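Local coordinates for glycoside hydrolase family protein (Novosphingobium sp. PP1Y, PDB 6Q2F) that probably hydrolyses terminal alpha-L-rhamnose from its substrates, as an alpha-L-rhamnosidase of the glycoside hydrolase class that carries a bound sodium ion, at residues A[152-157]-A[179-184]. Sequence-based numbering, arbitrary orientation.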
# COMPACT_ATOMS: atom_id res chain seq x y z
N LYS A 152 -12.59 -1.40 -21.51
CA LYS A 152 -11.34 -1.49 -22.26
C LYS A 152 -11.62 -1.19 -23.73
O LYS A 152 -12.68 -1.55 -24.25
CB LYS A 152 -10.73 -2.89 -22.16
CG LYS A 152 -11.72 -3.97 -22.64
CD LYS A 152 -11.06 -5.24 -23.01
CE LYS A 152 -12.05 -6.16 -23.70
NZ LYS A 152 -13.21 -6.50 -22.85
N LEU A 153 -10.65 -0.58 -24.39
CA LEU A 153 -10.75 -0.30 -25.81
C LEU A 153 -10.64 -1.59 -26.62
O LEU A 153 -9.82 -2.46 -26.32
CB LEU A 153 -9.66 0.70 -26.22
CG LEU A 153 -9.76 1.45 -27.55
CD1 LEU A 153 -10.92 2.44 -27.55
CD2 LEU A 153 -8.44 2.16 -27.87
N VAL A 154 -11.48 -1.73 -27.66
CA VAL A 154 -11.45 -2.86 -28.58
C VAL A 154 -11.63 -2.30 -29.99
O VAL A 154 -12.05 -1.16 -30.17
CB VAL A 154 -12.53 -3.93 -28.29
CG1 VAL A 154 -12.21 -4.72 -27.01
CG2 VAL A 154 -13.88 -3.26 -28.18
N TRP A 155 -11.34 -3.13 -30.99
CA TRP A 155 -11.36 -2.59 -32.35
C TRP A 155 -11.48 -3.71 -33.36
O TRP A 155 -11.08 -4.85 -33.11
CB TRP A 155 -10.11 -1.77 -32.66
CG TRP A 155 -8.85 -2.53 -32.45
CD1 TRP A 155 -8.17 -3.26 -33.37
CD2 TRP A 155 -8.12 -2.66 -31.22
NE1 TRP A 155 -7.06 -3.84 -32.80
CE2 TRP A 155 -7.01 -3.48 -31.48
CE3 TRP A 155 -8.30 -2.15 -29.94
CZ2 TRP A 155 -6.07 -3.81 -30.49
CZ3 TRP A 155 -7.37 -2.48 -28.94
CH2 TRP A 155 -6.27 -3.31 -29.23
N SER A 156 -12.04 -3.35 -34.52
CA SER A 156 -11.93 -4.13 -35.74
C SER A 156 -11.21 -3.28 -36.78
O SER A 156 -11.19 -2.05 -36.69
CB SER A 156 -13.30 -4.55 -36.29
OG SER A 156 -13.94 -3.45 -36.90
N GLU A 157 -10.61 -3.95 -37.74
CA GLU A 157 -9.84 -3.33 -38.80
C GLU A 157 -10.25 -3.75 -40.19
O GLU A 157 -10.56 -4.87 -40.44
CB GLU A 157 -8.44 -3.78 -38.68
CG GLU A 157 -7.56 -2.94 -37.84
CD GLU A 157 -6.12 -3.23 -38.12
OE1 GLU A 157 -5.82 -3.64 -39.28
OE2 GLU A 157 -5.30 -3.06 -37.20
N PRO A 179 -10.27 -9.02 -20.72
CA PRO A 179 -9.20 -8.02 -20.59
C PRO A 179 -8.74 -7.40 -21.90
O PRO A 179 -8.10 -6.35 -21.89
CB PRO A 179 -8.06 -8.83 -19.94
CG PRO A 179 -8.26 -10.22 -20.46
CD PRO A 179 -9.77 -10.40 -20.54
N PHE A 180 -8.95 -8.09 -23.01
CA PHE A 180 -8.47 -7.59 -24.28
C PHE A 180 -9.15 -8.24 -25.47
O PHE A 180 -9.22 -9.43 -25.53
CB PHE A 180 -6.99 -7.89 -24.31
CG PHE A 180 -6.32 -7.49 -25.55
CD1 PHE A 180 -6.26 -8.34 -26.62
CD2 PHE A 180 -5.69 -6.28 -25.64
CE1 PHE A 180 -5.62 -7.98 -27.75
CE2 PHE A 180 -5.05 -5.90 -26.77
CZ PHE A 180 -5.01 -6.75 -27.83
N GLN A 181 -9.63 -7.44 -26.39
CA GLN A 181 -10.27 -7.94 -27.59
C GLN A 181 -11.28 -9.04 -27.31
O GLN A 181 -12.26 -8.83 -26.66
CB GLN A 181 -9.27 -8.28 -28.70
CG GLN A 181 -8.54 -7.09 -29.29
CD GLN A 181 -9.41 -6.25 -30.18
OE1 GLN A 181 -10.43 -5.80 -29.79
NE2 GLN A 181 -9.00 -6.07 -31.40
N THR A 182 -11.01 -10.21 -27.85
CA THR A 182 -11.85 -11.37 -27.68
C THR A 182 -11.58 -12.22 -26.45
O THR A 182 -12.29 -13.14 -26.22
CB THR A 182 -11.73 -12.33 -28.88
OG1 THR A 182 -10.37 -12.60 -29.14
CG2 THR A 182 -12.30 -11.75 -30.08
N LEU A 183 -10.57 -11.91 -25.67
CA LEU A 183 -10.20 -12.74 -24.53
C LEU A 183 -11.30 -12.74 -23.47
O LEU A 183 -11.91 -11.71 -23.16
CB LEU A 183 -8.89 -12.24 -23.91
CG LEU A 183 -7.66 -12.41 -24.80
CD1 LEU A 183 -6.40 -12.07 -24.02
CD2 LEU A 183 -7.61 -13.85 -25.34
N HIS A 184 -11.53 -13.91 -22.89
CA HIS A 184 -12.45 -14.07 -21.77
C HIS A 184 -11.72 -13.83 -20.46
O HIS A 184 -10.49 -13.82 -20.40
CB HIS A 184 -13.06 -15.47 -21.81
CG HIS A 184 -13.91 -15.71 -23.01
ND1 HIS A 184 -15.24 -15.32 -23.07
CD2 HIS A 184 -13.62 -16.25 -24.22
CE1 HIS A 184 -15.72 -15.63 -24.26
NE2 HIS A 184 -14.77 -16.19 -24.98
O HOH W 1 -8.66 -4.93 -26.53
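A glutamine side chain here pairs with a strand edge as a neighbouring backbone would: along the outermost strand 151-160 of a four-stranded antiparallel sheet, the loop at 179-184 reads one residue's backbone through an amide. Gln181 grips both polar backbone atoms of Trp155. Its OE1 accepts from Trp155 N at 3.1 Å, with the donor 27° out of the carbonyl plane, while NE2 donates to Trp155 O at 3.0 Å, lying in that carbonyl's plane on a lone pair. Two bonds to one residue fix the rotation of the amide. Gln181 reaches the strand although its CB points away from it, because the chain bends at chi2 (-73°) and folds back. The same NE2 lies over one face of the Trp155 indole, 3.2 Å above its plane and offset toward the rim, with amide and ring planes 31° apart. OE1 meanwhile rests 3.2 Å from Val154 CB. Two residues back along the strand from Trp155, a water bridges Leu153 O and Gln181 N, donating to the first and accepting from the second, each at 2.7 Å. It also lies above one face of the Phe180 ring, whose CE2 meets Trp155 CH2 at 3.8 Å, an oblique approach of two rings whose planes stand nearly perpendicular. Gln181 occupies the second position of a type II' turn from Phe180 to Leu183, closed by Leu183 N to Phe180 O, with a positive phi. Beside it the aliphatic part of Lys152 runs along the Pro179-Phe180 peptide, and its NZ bonds to Ser446 OG and to the carbonyls of Thr176 and Gly178. The other edge of strand 151-160 pairs with strand 436-447, while Tyr382 of helix 382-385 touches both Trp155 and Phe180.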